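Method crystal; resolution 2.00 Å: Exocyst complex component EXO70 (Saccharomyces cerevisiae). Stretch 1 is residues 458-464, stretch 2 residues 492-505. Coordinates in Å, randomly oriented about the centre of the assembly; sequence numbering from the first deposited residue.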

# COMPACT_ATOMS: atom_id res chain seq x y z
N SER A 458 18.94 -21.93 -30.18
CA SER A 458 19.61 -21.17 -31.24
C SER A 458 20.82 -21.80 -31.90
O SER A 458 20.95 -21.76 -33.12
CB SER A 458 19.99 -19.78 -30.74
OG SER A 458 20.51 -19.02 -31.82
N ASP A 459 21.73 -22.36 -31.10
CA ASP A 459 22.93 -22.98 -31.65
C ASP A 459 22.56 -24.17 -32.54
O ASP A 459 23.25 -24.47 -33.51
CB ASP A 459 23.87 -23.41 -30.52
CG ASP A 459 24.54 -22.21 -29.82
OD1 ASP A 459 24.09 -21.06 -30.01
OD2 ASP A 459 25.52 -22.43 -29.07
N TRP A 460 21.48 -24.86 -32.19
CA TRP A 460 21.04 -25.99 -32.99
C TRP A 460 20.49 -25.47 -34.33
O TRP A 460 20.61 -26.15 -35.35
CB TRP A 460 19.97 -26.80 -32.26
CG TRP A 460 20.46 -27.52 -31.05
CD1 TRP A 460 20.43 -27.06 -29.76
CD2 TRP A 460 21.07 -28.81 -31.00
NE1 TRP A 460 20.97 -27.99 -28.91
CE2 TRP A 460 21.38 -29.08 -29.65
CE3 TRP A 460 21.39 -29.78 -31.97
CZ2 TRP A 460 21.99 -30.27 -29.24
CZ3 TRP A 460 21.99 -30.96 -31.56
CH2 TRP A 460 22.29 -31.20 -30.21
N ARG A 461 19.88 -24.29 -34.32
CA ARG A 461 19.35 -23.72 -35.56
C ARG A 461 20.51 -23.41 -36.51
O ARG A 461 20.39 -23.62 -37.73
CB ARG A 461 18.55 -22.44 -35.28
CG ARG A 461 17.24 -22.66 -34.51
CD ARG A 461 16.37 -21.40 -34.48
NE ARG A 461 16.82 -20.41 -33.49
CZ ARG A 461 16.27 -20.25 -32.29
NH1 ARG A 461 15.26 -21.01 -31.91
NH2 ARG A 461 16.74 -19.32 -31.47
N ASP A 462 21.63 -22.93 -35.96
CA ASP A 462 22.81 -22.64 -36.79
C ASP A 462 23.31 -23.91 -37.46
O ASP A 462 23.66 -23.92 -38.64
CB ASP A 462 23.93 -22.04 -35.93
CG ASP A 462 23.57 -20.68 -35.36
OD1 ASP A 462 22.49 -20.15 -35.71
OD2 ASP A 462 24.37 -20.13 -34.58
N LEU A 463 23.35 -25.00 -36.70
CA LEU A 463 23.79 -26.29 -37.21
C LEU A 463 22.96 -26.73 -38.42
O LEU A 463 23.50 -27.10 -39.47
CB LEU A 463 23.67 -27.35 -36.11
CG LEU A 463 24.03 -28.79 -36.49
CD1 LEU A 463 25.49 -28.86 -36.87
CD2 LEU A 463 23.77 -29.72 -35.32
N THR A 464 21.64 -26.72 -38.26
CA THR A 464 20.76 -27.14 -39.34
C THR A 464 20.78 -26.16 -40.51
O THR A 464 20.63 -26.57 -41.66
CB THR A 464 19.31 -27.35 -38.84
OG1 THR A 464 18.82 -26.15 -38.23
CG2 THR A 464 19.27 -28.49 -37.82
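Stretch 2 492-505: KFNEGFEDLVSKTK

Antiparallel helices can pack mainly through apolar side chains, without a hydrogen bond between them, and this pair of segments from yeast EXO70 is a compact example. Stretch 2 is already helical at Lys492, part of a helix that begins earlier in the chain, with i to i+4 backbone hydrogen bonds such as Phe497 N to Phe493 O at 2.7 Å. It runs against the helix of stretch 1 at 171° between N-to-C directions, and the axes approach to 10.2 Å. The antiparallel direction shows in the register: Leu463 lies opposite Gly496 (CA to CA 6.4 Å), and one turn back along stretch 1, Trp460 lies opposite Leu500, which is one turn further along stretch 2 (CA to CA 7.4 Å).

Knob-into-hole packing organises the interface. The Leu463 side chain sits among Phe493, Gly496, Phe497 and Leu500. Its CD1 is 3.7 Å from Gly496 C, an approach that the glycine permits: an ideally placed CB there would fall 2.7 Å from that same methyl, a clash. Leu463 CG also lies 4.0 Å from Phe493 CE1, and Leu463 CD2 is 4.0 Å from Leu500 CD1. Trp460 is the second knob, held among Phe497, Leu500, Val501 and Thr504.

The indole adds an aromatic component. Leu500 CD1 lies over one face, 3.8 Å from the centroid of the Trp460 six-membered ring and 25° off its normal, a CH-pi contact. Around the ring edge, Val501 CG2 is 4.1 Å from Trp460 CH2 and Phe497 CD1 is 4.2 Å from Trp460 CZ3.

Polar groups contribute differently. No hydrogen bond crosses between the stretches; Thr504 OG1 approaches Trp460 CZ2 to 3.2 Å, while it donates a hydrogen bond to Leu500 O (2.6 Å) and is also hydrogen-bonded elsewhere in the structure. Together the two surfaces bury 411 Å².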

# COMPACT_ATOMS: atom_id res chain seq x y z
N LYS A 492 31.45 -32.44 -41.85
CA LYS A 492 31.22 -31.16 -41.19
C LYS A 492 29.98 -31.22 -40.29
O LYS A 492 29.98 -30.69 -39.18
CB LYS A 492 31.07 -30.04 -42.22
CG LYS A 492 32.36 -29.74 -43.00
CD LYS A 492 32.11 -28.73 -44.12
CE LYS A 492 33.32 -28.58 -45.04
NZ LYS A 492 33.05 -27.68 -46.20
N PHE A 493 28.92 -31.86 -40.75
CA PHE A 493 27.73 -31.96 -39.92
C PHE A 493 28.06 -32.76 -38.66
O PHE A 493 27.71 -32.36 -37.55
CB PHE A 493 26.59 -32.65 -40.66
CG PHE A 493 25.39 -32.92 -39.78
CD1 PHE A 493 24.54 -31.89 -39.40
CD2 PHE A 493 25.17 -34.21 -39.27
CE1 PHE A 493 23.48 -32.13 -38.53
CE2 PHE A 493 24.11 -34.45 -38.40
CZ PHE A 493 23.27 -33.42 -38.02
N ASN A 494 28.73 -33.89 -38.82
CA ASN A 494 29.09 -34.73 -37.67
C ASN A 494 29.87 -33.94 -36.62
O ASN A 494 29.61 -34.07 -35.42
CB ASN A 494 29.93 -35.94 -38.11
CG ASN A 494 29.15 -36.90 -38.97
OD1 ASN A 494 27.92 -37.00 -38.87
ND2 ASN A 494 29.85 -37.64 -39.82
N GLU A 495 30.81 -33.12 -37.06
CA GLU A 495 31.61 -32.32 -36.13
C GLU A 495 30.74 -31.28 -35.42
O GLU A 495 30.90 -31.04 -34.23
CB GLU A 495 32.76 -31.62 -36.86
CG GLU A 495 33.89 -32.56 -37.27
CD GLU A 495 34.96 -31.86 -38.13
OE1 GLU A 495 35.51 -30.83 -37.68
OE2 GLU A 495 35.25 -32.35 -39.24
N GLY A 496 29.82 -30.67 -36.16
CA GLY A 496 28.95 -29.67 -35.56
C GLY A 496 27.97 -30.31 -34.60
O GLY A 496 27.71 -29.78 -33.52
N PHE A 497 27.42 -31.46 -35.01
CA PHE A 497 26.46 -32.21 -34.20
C PHE A 497 27.11 -32.67 -32.88
O PHE A 497 26.59 -32.40 -31.80
CB PHE A 497 25.99 -33.46 -34.98
CG PHE A 497 25.05 -34.34 -34.19
CD1 PHE A 497 23.74 -33.95 -33.95
CD2 PHE A 497 25.49 -35.56 -33.67
CE1 PHE A 497 22.87 -34.74 -33.20
CE2 PHE A 497 24.63 -36.37 -32.91
CZ PHE A 497 23.32 -35.95 -32.67
N GLU A 498 28.23 -33.36 -33.00
CA GLU A 498 28.95 -33.87 -31.84
C GLU A 498 29.40 -32.77 -30.89
O GLU A 498 29.35 -32.93 -29.67
CB GLU A 498 30.16 -34.71 -32.31
CG GLU A 498 29.77 -36.13 -32.73
CD GLU A 498 30.68 -36.71 -33.79
OE1 GLU A 498 31.84 -36.25 -33.89
OE2 GLU A 498 30.24 -37.63 -34.51
N ASP A 499 29.84 -31.64 -31.44
CA ASP A 499 30.27 -30.53 -30.61
C ASP A 499 29.08 -30.00 -29.80
O ASP A 499 29.23 -29.69 -28.61
CB ASP A 499 30.83 -29.40 -31.49
CG ASP A 499 31.49 -28.30 -30.68
OD1 ASP A 499 30.86 -27.24 -30.46
OD2 ASP A 499 32.65 -28.49 -30.25
N LEU A 500 27.91 -29.91 -30.44
CA LEU A 500 26.71 -29.43 -29.76
C LEU A 500 26.20 -30.44 -28.75
O LEU A 500 25.76 -30.07 -27.67
CB LEU A 500 25.60 -29.10 -30.78
CG LEU A 500 25.18 -27.64 -30.95
CD1 LEU A 500 24.10 -27.52 -32.03
CD2 LEU A 500 24.65 -27.10 -29.63
N VAL A 501 26.25 -31.72 -29.10
CA VAL A 501 25.79 -32.75 -28.17
C VAL A 501 26.62 -32.66 -26.88
O VAL A 501 26.07 -32.65 -25.79
CB VAL A 501 25.92 -34.17 -28.79
CG1 VAL A 501 25.62 -35.25 -27.74
CG2 VAL A 501 24.94 -34.31 -29.95
N SER A 502 27.94 -32.55 -27.03
CA SER A 502 28.86 -32.45 -25.90
C SER A 502 28.55 -31.28 -24.96
O SER A 502 28.44 -31.43 -23.74
CB SER A 502 30.29 -32.31 -26.43
OG SER A 502 31.24 -32.24 -25.38
N LYS A 503 28.40 -30.11 -25.55
CA LYS A 503 28.11 -28.92 -24.79
C LYS A 503 26.74 -28.96 -24.12
O LYS A 503 26.58 -28.52 -22.98
CB LYS A 503 28.22 -27.70 -25.71
CG LYS A 503 29.64 -27.51 -26.21
CD LYS A 503 29.77 -26.34 -27.17
CE LYS A 503 31.24 -26.02 -27.38
NZ LYS A 503 31.41 -24.86 -28.29
N THR A 504 25.76 -29.49 -24.83
CA THR A 504 24.41 -29.57 -24.28
C THR A 504 24.38 -30.39 -23.00
O THR A 504 23.54 -30.15 -22.13
CB THR A 504 23.44 -30.15 -25.31
OG1 THR A 504 23.52 -29.39 -26.52
CG2 THR A 504 22.01 -30.08 -24.80
N LYS A 505 25.30 -31.34 -22.87
CA LYS A 505 25.37 -32.18 -21.67
C LYS A 505 25.76 -31.39 -20.43
O LYS A 505 25.47 -31.79 -19.31
CB LYS A 505 26.36 -33.33 -21.89
CG LYS A 505 25.85 -34.41 -22.82
CD LYS A 505 26.89 -35.50 -23.03
CE LYS A 505 26.46 -36.51 -24.08
NZ LYS A 505 27.54 -37.52 -24.31